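Local coordinates for protein (GYP1P) (Saccharomyces cerevisiae, PDB 1FKM) that stimulates GTP hydrolysis by the Ypt/Rab-type GTPases Ypt1 and Ypt7, supplying an arginine finger and a glutamine finger in trans from its TBC domain, at residues E187-T190 with D191-I194; C239-M242 with R243-M247; I251-W254 with D255-S259; T86-Q89 with I90-D93. All coordinates share one frame; numbering follows the deposited sequence.

Contact 1 of 4, residues E187-T190 with D191-I194; sequences EQIT and DNYI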
loop_
_atom_site.group_PDB
_atom_site.type_symbol
_atom_site.label_atom_id
_atom_site.label_comp_id
_atom_site.label_asym_id
_atom_site.label_seq_id
_atom_site.Cartn_x
_atom_site.Cartn_y
_atom_site.Cartn_z
ATOM N N GLU A 187 -10.493 4.173 -2.318
ATOM C CA GLU A 187 -11.939 4.290 -2.171
ATOM C C GLU A 187 -12.406 3.663 -0.857
ATOM O O GLU A 187 -13.523 3.915 -0.406
ATOM C CB GLU A 187 -12.662 3.642 -3.360
ATOM C CG GLU A 187 -12.388 4.340 -4.681
ATOM C CD GLU A 187 -13.138 3.731 -5.850
ATOM O OE1 GLU A 187 -13.220 2.484 -5.923
ATOM O OE2 GLU A 187 -13.630 4.502 -6.706
ATOM N N GLN A 188 -11.547 2.864 -0.232
ATOM C CA GLN A 188 -11.903 2.223 1.034
ATOM C C GLN A 188 -11.603 3.144 2.214
ATOM O O GLN A 188 -12.073 2.913 3.331
ATOM C CB GLN A 188 -11.131 0.911 1.209
ATOM C CG GLN A 188 -11.244 -0.041 0.029
ATOM C CD GLN A 188 -10.491 -1.339 0.250
ATOM O OE1 GLN A 188 -10.063 -1.989 -0.706
ATOM N NE2 GLN A 188 -10.340 -1.734 1.509
ATOM N N ILE A 189 -10.814 4.182 1.960
ATOM C CA ILE A 189 -10.429 5.145 2.990
ATOM C C ILE A 189 -10.486 6.555 2.408
ATOM O O ILE A 189 -9.594 7.372 2.625
ATOM C CB ILE A 189 -8.992 4.857 3.496
ATOM C CG1 ILE A 189 -8.027 4.741 2.308
ATOM C CG2 ILE A 189 -8.982 3.572 4.303
ATOM C CD1 ILE A 189 -6.560 4.480 2.704
ATOM N N THR A 190 -11.556 6.833 1.674
ATOM C CA THR A 190 -11.722 8.124 1.020
ATOM C C THR A 190 -11.483 9.345 1.899
ATOM O O THR A 190 -10.702 10.227 1.535
ATOM C CB THR A 190 -13.130 8.241 0.396
ATOM O OG1 THR A 190 -13.346 7.132 -0.485
ATOM C CG2 THR A 190 -13.264 9.542 -0.393
ATOM N N ASP A 191 -12.128 9.395 3.061
ATOM C CA ASP A 191 -11.987 10.563 3.922
ATOM C C ASP A 191 -10.622 10.728 4.576
ATOM O O ASP A 191 -10.370 11.729 5.249
ATOM C CB ASP A 191 -13.119 10.593 4.962
ATOM C CG ASP A 191 -12.729 9.976 6.280
ATOM O OD1 ASP A 191 -12.178 8.858 6.286
ATOM O OD2 ASP A 191 -12.991 10.617 7.319
ATOM N N ASN A 192 -9.728 9.764 4.369
ATOM C CA ASN A 192 -8.378 9.891 4.919
ATOM C C ASN A 192 -7.642 10.958 4.113
ATOM O O ASN A 192 -6.706 11.596 4.608
ATOM C CB ASN A 192 -7.585 8.581 4.795
ATOM C CG ASN A 192 -7.933 7.570 5.869
ATOM O OD1 ASN A 192 -7.219 6.578 6.056
ATOM N ND2 ASN A 192 -9.030 7.804 6.571
ATOM N N TYR A 193 -8.072 11.164 2.872
ATOM C CA TYR A 193 -7.388 12.125 2.019
ATOM C C TYR A 193 -8.141 13.366 1.544
ATOM O O TYR A 193 -7.590 14.162 0.791
ATOM C CB TYR A 193 -6.778 11.390 0.824
ATOM C CG TYR A 193 -5.830 10.300 1.272
ATOM C CD1 TYR A 193 -4.552 10.616 1.741
ATOM C CD2 TYR A 193 -6.248 8.973 1.348
ATOM C CE1 TYR A 193 -3.723 9.638 2.288
ATOM C CE2 TYR A 193 -5.423 7.983 1.896
ATOM C CZ TYR A 193 -4.166 8.330 2.367
ATOM O OH TYR A 193 -3.369 7.380 2.961
ATOM N N ILE A 194 -9.385 13.552 1.965
ATOM C CA ILE A 194 -10.066 14.767 1.546
ATOM C C ILE A 194 -9.465 15.892 2.385
ATOM O O ILE A 194 -8.819 15.633 3.401
ATOM C CB ILE A 194 -11.597 14.675 1.745
ATOM C CG1 ILE A 194 -11.939 14.494 3.222
ATOM C CG2 ILE A 194 -12.146 13.506 0.919
ATOM C CD1 ILE A 194 -13.441 14.468 3.501
#
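Ile-189 makes the close-packed part of this turn, which follows helix 168-186 in the TBC domain. Its CD1 comes in at the edge of the Tyr-193 ring, near the ring plane, and stands 3.8 Å from Tyr-193 CE2. The side chain of Asn-192 passes the same isoleucine, with Asn-192 OD1 3.6 Å from Ile-189 CB. With CG1 of Ile-189 set between the backbone N and the carbonyl carbon (chi1 51°), the longer branch runs out to the tyrosine ring. Two i to i+3 backbone bonds hold the chain in the turn: Asn-192 N donates to Ile-189 O at 3.0 Å, and Tyr-193 N to Thr-190 O at 3.1 Å.

The other side is looser. Thr-190 is exposed, and its CG2 comes only to 4.3 Å from CG2 of Ile-194. Asp-191 OD1 takes a weak bond from Asn-192 ND2 at 3.3 Å, while its OD2 forms a salt bridge with Arg-202, outside the turn.

The buried polar ends find partners outside the turn: Asn-192 OD1 accepts from Asn-325 of helix 324-338, and Tyr-193 OH bonds to Asn-238 O. The turn therefore pairs an apolar isoleucine-tyrosine contact with polar groups matched in other parts of the fold, and the nearby charge of Arg-202 probably favours an ionised Asp-191.

Contact 2 of 4, residues C239-M242 with R243-M247; sequences CLLM and REFQM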
loop_
_atom_site.group_PDB
_atom_site.type_symbol
_atom_site.label_atom_id
_atom_site.label_comp_id
_atom_site.label_asym_id
_atom_site.label_seq_id
_atom_site.Cartn_x
_atom_site.Cartn_y
_atom_site.Cartn_z
ATOM N N CYS A 239 0.561 6.977 5.496
ATOM C CA CYS A 239 1.250 6.119 4.529
ATOM C C CYS A 239 1.087 4.629 4.836
ATOM O O CYS A 239 1.846 3.804 4.335
ATOM C CB CYS A 239 2.743 6.474 4.501
ATOM S SG CYS A 239 3.088 8.247 4.383
ATOM N N LEU A 240 0.091 4.291 5.650
ATOM C CA LEU A 240 -0.158 2.905 6.033
ATOM C C LEU A 240 1.113 2.174 6.493
ATOM O O LEU A 240 1.410 1.068 6.030
ATOM C CB LEU A 240 -0.814 2.137 4.876
ATOM C CG LEU A 240 -2.218 2.575 4.442
ATOM C CD1 LEU A 240 -2.702 1.680 3.312
ATOM C CD2 LEU A 240 -3.181 2.495 5.621
ATOM N N LEU A 241 1.853 2.803 7.404
ATOM C CA LEU A 241 3.081 2.234 7.970
ATOM C C LEU A 241 4.243 2.009 7.007
ATOM O O LEU A 241 5.299 1.513 7.406
ATOM C CB LEU A 241 2.768 0.915 8.691
ATOM C CG LEU A 241 2.121 1.016 10.076
ATOM C CD1 LEU A 241 1.758 -0.372 10.594
ATOM C CD2 LEU A 241 3.087 1.698 11.029
HETATM N N MSE A 242 4.071 2.388 5.746
HETATM C CA MSE A 242 5.136 2.192 4.768
HETATM C C MSE A 242 6.466 2.838 5.123
HETATM O O MSE A 242 7.526 2.300 4.809
HETATM C CB MSE A 242 4.707 2.713 3.406
HETATM C CG MSE A 242 3.734 1.839 2.676
HETATM SE SE MSE A 242 3.508 2.597 0.925
HETATM C CE MSE A 242 5.336 2.425 0.307
ATOM N N ARG A 243 6.414 3.994 5.769
ATOM C CA ARG A 243 7.630 4.705 6.126
ATOM C C ARG A 243 8.304 4.132 7.367
ATOM O O ARG A 243 9.326 4.652 7.813
ATOM C CB ARG A 243 7.311 6.185 6.341
ATOM C CG ARG A 243 6.595 6.823 5.159
ATOM C CD ARG A 243 7.533 7.039 3.988
ATOM N NE ARG A 243 8.394 8.196 4.209
ATOM C CZ ARG A 243 7.956 9.449 4.265
ATOM N NH1 ARG A 243 6.664 9.709 4.112
ATOM N NH2 ARG A 243 8.804 10.445 4.482
ATOM N N GLU A 244 7.743 3.054 7.907
ATOM C CA GLU A 244 8.289 2.429 9.108
ATOM C C GLU A 244 8.902 1.056 8.841
ATOM O O GLU A 244 9.419 0.420 9.761
ATOM C CB GLU A 244 7.194 2.257 10.166
ATOM C CG GLU A 244 6.179 3.386 10.241
ATOM C CD GLU A 244 6.827 4.739 10.370
ATOM O OE1 GLU A 244 7.737 4.880 11.211
ATOM O OE2 GLU A 244 6.423 5.665 9.637
ATOM N N PHE A 245 8.830 0.596 7.595
ATOM C CA PHE A 245 9.360 -0.718 7.231
ATOM C C PHE A 245 10.083 -0.696 5.892
ATOM O O PHE A 245 9.951 0.255 5.122
ATOM C CB PHE A 245 8.224 -1.746 7.111
ATOM C CG PHE A 245 7.459 -1.979 8.378
ATOM C CD1 PHE A 245 7.999 -2.762 9.393
ATOM C CD2 PHE A 245 6.187 -1.451 8.544
ATOM C CE1 PHE A 245 7.278 -3.020 10.564
ATOM C CE2 PHE A 245 5.457 -1.702 9.703
ATOM C CZ PHE A 245 6.006 -2.490 10.718
ATOM N N GLN A 246 10.839 -1.760 5.625
ATOM C CA GLN A 246 11.543 -1.910 4.358
ATOM C C GLN A 246 10.461 -2.309 3.349
ATOM O O GLN A 246 9.465 -2.918 3.730
ATOM C CB GLN A 246 12.583 -3.031 4.451
ATOM C CG GLN A 246 13.708 -2.761 5.440
ATOM C CD GLN A 246 14.478 -1.506 5.098
ATOM O OE1 GLN A 246 14.988 -1.362 3.987
ATOM N NE2 GLN A 246 14.563 -0.585 6.051
HETATM N N MSE A 247 10.652 -1.980 2.075
HETATM C CA MSE A 247 9.654 -2.321 1.057
HETATM C C MSE A 247 9.288 -3.801 0.998
HETATM O O MSE A 247 8.136 -4.143 0.754
HETATM C CB MSE A 247 10.117 -1.859 -0.328
HETATM C CG MSE A 247 9.372 -0.636 -0.822
HETATM SE SE MSE A 247 7.502 -0.983 -1.247
HETATM C CE MSE A 247 7.452 -0.097 -2.968
#
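Leu-241 and Phe-245 lie side by side and point the same way, the leucine at the rim of the ring. Leu-241 CB sits in the ring plane, 3.9 Å from Phe-245 CE2, and Leu-241 CD1 approaches the same ring carbon at 4.0 Å. Glu-244 comes across the leucine at about a right angle, its CG 3.6 Å from Leu-241 CD2. The glutamate chain folds at chi2 (-52°), and its carboxylate forms a salt bridge with Arg-235.

Helix 230-238 ends just before this in a Schellman motif whose C-prime residue is Leu-240, at positive phi; a type I' turn from Cys-239 to Met-242 overlaps it. The next turn is closed by Glu-244 N, which donates to Leu-241 O at 2.9 Å. Gln-246 then stands at the N-cap of helix 247-261, so this connection carries the chain from one helix to the next.

An alanine in place of Phe-245 would probably leave Leu-241 without the ring beside it and open a gap toward Phe-335 and Trp-363, whose rings also meet this one.

On the turn's other flank, Cys-239 SG lies at the edge of the Arg-243 guanidinium, 3.9 Å from Arg-243 NH1, and also touches Arg-243 CG. The arginine is bent at chi2 and chi3, and its NH1 makes a long, weak ion pair with Asp-135. The two selenomethionines meet more loosely, with Met-242 CE 4.3 Å from Met-247 SE.

Contact 3 of 4, residues I251-W254 with D255-S259; sequences IRMW and DTYLS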
loop_
_atom_site.group_PDB
_atom_site.type_symbol
_atom_site.label_atom_id
_atom_site.label_comp_id
_atom_site.label_asym_id
_atom_site.label_seq_id
_atom_site.Cartn_x
_atom_site.Cartn_y
_atom_site.Cartn_z
ATOM N N ILE A 251 5.467 -5.054 1.200
ATOM C CA ILE A 251 4.837 -5.920 0.206
ATOM C C ILE A 251 4.180 -7.130 0.865
ATOM O O ILE A 251 3.028 -7.461 0.575
ATOM C CB ILE A 251 5.868 -6.407 -0.849
ATOM C CG1 ILE A 251 6.465 -5.206 -1.591
ATOM C CG2 ILE A 251 5.206 -7.358 -1.836
ATOM C CD1 ILE A 251 5.437 -4.328 -2.254
ATOM N N ARG A 252 4.909 -7.785 1.760
ATOM C CA ARG A 252 4.380 -8.950 2.458
ATOM C C ARG A 252 3.164 -8.578 3.300
ATOM O O ARG A 252 2.180 -9.314 3.340
ATOM C CB ARG A 252 5.460 -9.579 3.340
ATOM C CG ARG A 252 4.942 -10.669 4.268
ATOM C CD ARG A 252 4.332 -11.852 3.521
ATOM N NE ARG A 252 3.797 -12.819 4.478
ATOM C CZ ARG A 252 2.632 -12.687 5.101
ATOM N NH1 ARG A 252 1.859 -11.633 4.858
ATOM N NH2 ARG A 252 2.256 -13.585 6.000
HETATM N N MSE A 253 3.232 -7.439 3.972
HETATM C CA MSE A 253 2.112 -6.969 4.790
HETATM C C MSE A 253 0.864 -6.789 3.939
HETATM O O MSE A 253 -0.250 -7.124 4.361
HETATM C CB MSE A 253 2.431 -5.617 5.424
HETATM C CG MSE A 253 3.496 -5.633 6.485
HETATM SE SE MSE A 253 3.795 -3.833 7.122
HETATM C CE MSE A 253 2.019 -3.470 7.796
ATOM N N TRP A 254 1.046 -6.231 2.747
ATOM C CA TRP A 254 -0.093 -6.006 1.859
ATOM C C TRP A 254 -0.804 -7.283 1.415
ATOM O O TRP A 254 -1.994 -7.240 1.106
ATOM C CB TRP A 254 0.332 -5.146 0.661
ATOM C CG TRP A 254 0.415 -3.683 1.038
ATOM C CD1 TRP A 254 0.814 -3.171 2.244
ATOM C CD2 TRP A 254 0.104 -2.552 0.211
ATOM N NE1 TRP A 254 0.769 -1.798 2.219
ATOM C CE2 TRP A 254 0.339 -1.391 0.983
ATOM C CE3 TRP A 254 -0.349 -2.407 -1.108
ATOM C CZ2 TRP A 254 0.134 -0.099 0.480
ATOM C CZ3 TRP A 254 -0.553 -1.119 -1.608
ATOM C CH2 TRP A 254 -0.310 0.014 -0.812
ATOM N N ASP A 255 -0.102 -8.415 1.386
ATOM C CA ASP A 255 -0.756 -9.678 1.018
ATOM C C ASP A 255 -1.888 -9.877 2.026
ATOM O O ASP A 255 -3.010 -10.258 1.673
ATOM C CB ASP A 255 0.172 -10.896 1.162
ATOM C CG ASP A 255 1.335 -10.902 0.191
ATOM O OD1 ASP A 255 1.296 -10.207 -0.845
ATOM O OD2 ASP A 255 2.304 -11.645 0.475
ATOM N N THR A 256 -1.568 -9.634 3.293
ATOM C CA THR A 256 -2.532 -9.803 4.369
ATOM C C THR A 256 -3.576 -8.695 4.408
ATOM O O THR A 256 -4.759 -8.972 4.619
ATOM C CB THR A 256 -1.825 -9.908 5.738
ATOM O OG1 THR A 256 -0.946 -11.038 5.723
ATOM C CG2 THR A 256 -2.850 -10.091 6.867
ATOM N N TYR A 257 -3.155 -7.446 4.211
ATOM C CA TYR A 257 -4.117 -6.353 4.200
ATOM C C TYR A 257 -5.159 -6.579 3.107
ATOM O O TYR A 257 -6.353 -6.425 3.345
ATOM C CB TYR A 257 -3.420 -5.015 3.958
ATOM C CG TYR A 257 -2.945 -4.329 5.216
ATOM C CD1 TYR A 257 -2.112 -4.982 6.124
ATOM C CD2 TYR A 257 -3.297 -3.005 5.481
ATOM C CE1 TYR A 257 -1.638 -4.328 7.265
ATOM C CE2 TYR A 257 -2.830 -2.345 6.613
ATOM C CZ TYR A 257 -2.000 -3.008 7.498
ATOM O OH TYR A 257 -1.516 -2.339 8.599
ATOM N N LEU A 258 -4.705 -6.948 1.910
ATOM C CA LEU A 258 -5.627 -7.177 0.797
ATOM C C LEU A 258 -6.517 -8.403 1.019
ATOM O O LEU A 258 -7.670 -8.423 0.590
ATOM C CB LEU A 258 -4.845 -7.327 -0.522
ATOM C CG LEU A 258 -4.088 -6.077 -1.003
ATOM C CD1 LEU A 258 -3.253 -6.414 -2.231
ATOM C CD2 LEU A 258 -5.071 -4.967 -1.326
ATOM N N SER A 259 -5.982 -9.426 1.682
ATOM C CA SER A 259 -6.758 -10.636 1.955
ATOM C C SER A 259 -7.797 -10.360 3.037
ATOM O O SER A 259 -8.940 -10.807 2.941
ATOM C CB SER A 259 -5.850 -11.777 2.435
ATOM O OG SER A 259 -4.892 -12.146 1.459
#
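Arg-252 and Thr-256 form the polar side-chain link across this piece of helix 247-261. Arg-252 NH1 donates to Thr-256 OG1 at 3.0 Å along a fairly straight path (161°), and the oxygen lies at the guanidinium edge, in its plane. Thr-256 OG1 is also hydrogen-bonded to Trp-31 O. Arg-252 CG points opposite the backbone N (chi1 171°), and the bend at chi2 carries the guanidinium on along the helix to the threonine. Asp-255 crosses the arginine at about a right angle without a salt bridge: Arg-252 NH1 and Asp-255 OD2 are 4.4 Å apart, the oxygen well outside the guanidinium plane. Asp-255 instead pairs with Arg-39, and Arg-252 NE with Glu-365. The Ser-259 hydroxyl adds another side-chain bond, OG to Asp-255 O at 2.7 Å, on the carbonyl face opposite Ser-259 N.

Among backbone bonds, Tyr-257 N reaches Met-253 O at 2.9 Å, and Leu-258 N reaches Trp-254 O at 2.8 Å.

Apolar contact comes from Met-253, a selenomethionine running beside Tyr-257, with Met-253 CE 3.8 Å from Tyr-257 CE1. The Trp-254 five-membered ring and the Tyr-257 ring are nearly parallel but slid apart, 5.9 Å between centroids.

The helix is buried on several flanks: Ile-251 and Leu-258 touch helix 39-46, Trp-254 helix 133-145, Tyr-257 helix 324-338, and Arg-252, Met-253 and Thr-256 helix 365-382.

Contact 4 of 4, residues T86-Q89 with I90-D93; sequences TWHQ and IEID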
loop_
_atom_site.group_PDB
_atom_site.type_symbol
_atom_site.label_atom_id
_atom_site.label_comp_id
_atom_site.label_asym_id
_atom_site.label_seq_id
_atom_site.Cartn_x
_atom_site.Cartn_y
_atom_site.Cartn_z
ATOM N N THR A 86 -1.689 21.453 -10.394
ATOM C CA THR A 86 -1.696 20.141 -9.745
ATOM C C THR A 86 -0.561 19.289 -10.304
ATOM O O THR A 86 0.109 18.556 -9.569
ATOM C CB THR A 86 -3.048 19.424 -9.970
ATOM O OG1 THR A 86 -4.069 20.138 -9.268
ATOM C CG2 THR A 86 -2.999 17.981 -9.457
ATOM N N TRP A 87 -0.353 19.391 -11.610
ATOM C CA TRP A 87 0.720 18.656 -12.267
ATOM C C TRP A 87 2.063 19.041 -11.634
ATOM O O TRP A 87 2.895 18.183 -11.337
ATOM C CB TRP A 87 0.714 18.974 -13.767
ATOM C CG TRP A 87 1.837 18.358 -14.553
ATOM C CD1 TRP A 87 3.067 18.905 -14.792
ATOM C CD2 TRP A 87 1.841 17.075 -15.188
ATOM N NE1 TRP A 87 3.833 18.043 -15.534
ATOM C CE2 TRP A 87 3.107 16.911 -15.792
ATOM C CE3 TRP A 87 0.897 16.045 -15.306
ATOM C CZ2 TRP A 87 3.455 15.761 -16.504
ATOM C CZ3 TRP A 87 1.243 14.902 -16.014
ATOM C CH2 TRP A 87 2.513 14.769 -16.605
ATOM N N HIS A 88 2.268 20.333 -11.409
ATOM C CA HIS A 88 3.523 20.797 -10.818
ATOM C C HIS A 88 3.645 20.420 -9.345
ATOM O O HIS A 88 4.734 20.160 -8.847
ATOM C CB HIS A 88 3.657 22.308 -11.019
ATOM C CG HIS A 88 3.963 22.689 -12.434
ATOM N ND1 HIS A 88 3.511 23.857 -13.009
ATOM C CD2 HIS A 88 4.674 22.048 -13.393
ATOM C CE1 HIS A 88 3.928 23.919 -14.262
ATOM N NE2 HIS A 88 4.635 22.833 -14.520
ATOM N N GLN A 89 2.516 20.379 -8.651
ATOM C CA GLN A 89 2.496 20.003 -7.245
ATOM C C GLN A 89 2.975 18.554 -7.109
ATOM O O GLN A 89 3.679 18.201 -6.160
ATOM C CB GLN A 89 1.075 20.159 -6.709
ATOM C CG GLN A 89 0.793 19.496 -5.390
ATOM C CD GLN A 89 -0.652 19.705 -4.962
ATOM O OE1 GLN A 89 -1.569 19.606 -5.775
ATOM N NE2 GLN A 89 -0.859 19.988 -3.682
ATOM N N ILE A 90 2.602 17.716 -8.071
ATOM C CA ILE A 90 3.005 16.310 -8.055
ATOM C C ILE A 90 4.460 16.169 -8.474
ATOM O O ILE A 90 5.189 15.311 -7.974
ATOM C CB ILE A 90 2.124 15.485 -9.004
ATOM C CG1 ILE A 90 0.695 15.447 -8.457
ATOM C CG2 ILE A 90 2.681 14.073 -9.163
ATOM C CD1 ILE A 90 -0.294 14.878 -9.431
ATOM N N GLU A 91 4.869 17.027 -9.397
ATOM C CA GLU A 91 6.228 17.051 -9.921
ATOM C C GLU A 91 7.222 17.295 -8.792
ATOM O O GLU A 91 8.354 16.811 -8.826
ATOM C CB GLU A 91 6.341 18.166 -10.957
ATOM C CG GLU A 91 7.708 18.339 -11.571
ATOM C CD GLU A 91 7.800 19.617 -12.380
ATOM O OE1 GLU A 91 6.931 19.831 -13.253
ATOM O OE2 GLU A 91 8.740 20.406 -12.142
ATOM N N ILE A 92 6.789 18.055 -7.794
ATOM C CA ILE A 92 7.626 18.372 -6.645
ATOM C C ILE A 92 7.875 17.161 -5.738
ATOM O O ILE A 92 8.934 17.050 -5.122
ATOM C CB ILE A 92 6.992 19.510 -5.817
ATOM C CG1 ILE A 92 7.004 20.803 -6.639
ATOM C CG2 ILE A 92 7.734 19.695 -4.506
ATOM C CD1 ILE A 92 6.269 21.962 -5.987
ATOM N N ASP A 93 6.912 16.247 -5.665
ATOM C CA ASP A 93 7.061 15.069 -4.813
ATOM C C ASP A 93 7.615 13.804 -5.468
ATOM O O ASP A 93 8.280 13.004 -4.807
ATOM C CB ASP A 93 5.725 14.731 -4.147
ATOM C CG ASP A 93 5.429 15.616 -2.955
ATOM O OD1 ASP A 93 6.237 16.527 -2.670
ATOM O OD2 ASP A 93 4.388 15.398 -2.299
#
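Ile-90 lies back along helix 83-93 against Thr-86, one turn earlier. Its CB stands 3.6 Å from Trp-87 O. CG1, opposite the carbonyl carbon and beside the backbone N (chi1 -67°), passes 3.4 Å from Thr-86 O, the oxygen that also accepts the Ile-90 N-H at 3.0 Å. At the tip, Ile-90 CD1 lies 3.7 Å from Thr-86 O and 4.1 Å from Thr-86 CG2, the two side chains crossing at a slant. The side chain also touches Gln-114 and Tyr-118 of helix 107-123, and Tyr-129. An alanine here would probably open a gap between Thr-86 and helix 107-123, leaving Tyr-118 and Tyr-129 less firmly packed.

On the exposed flank, His-88 and Glu-91 run side by side. Glu-91 OE1 is 3.2 Å from His-88 CD2, at the edge of the imidazole, and the carboxylate plane is nearly perpendicular to the ring (87°). Glu-91 N donates to Trp-87 O at 3.0 Å.

Toward the end of the helix, Asp-93 forms a salt bridge with the arginine finger, Arg-96, and accepts from Tyr-129 OH. The contact thus joins an apolar packing face to a carboxylate whose salt bridge probably positions the arginine finger in this GTPase-free domain.

Contacts 2 and 3 are the pair that touch: Phe-245 CD2 lies 3.7 Å from Met-253 SE, and Leu-241 CD1 4.2 Å from Met-253 CE, so the connection into helix 247-261 packs against that helix. Contact 1 remains separate, its nearest atoms about 5 Å from contact 2 and about 6 Å from contact 3. Contact 4 is more remote, with its centre about 29 Å from that of contact 3. The fingers relate three of the four: between side chains, Gln-131 is about 3 Å from Asp-93, 6 Å from Arg-243 and 8 Å from Tyr-193, and Arg-96 about 3 Å from Asp-93 and 9 Å from Arg-243. Contact 3 lies away from both.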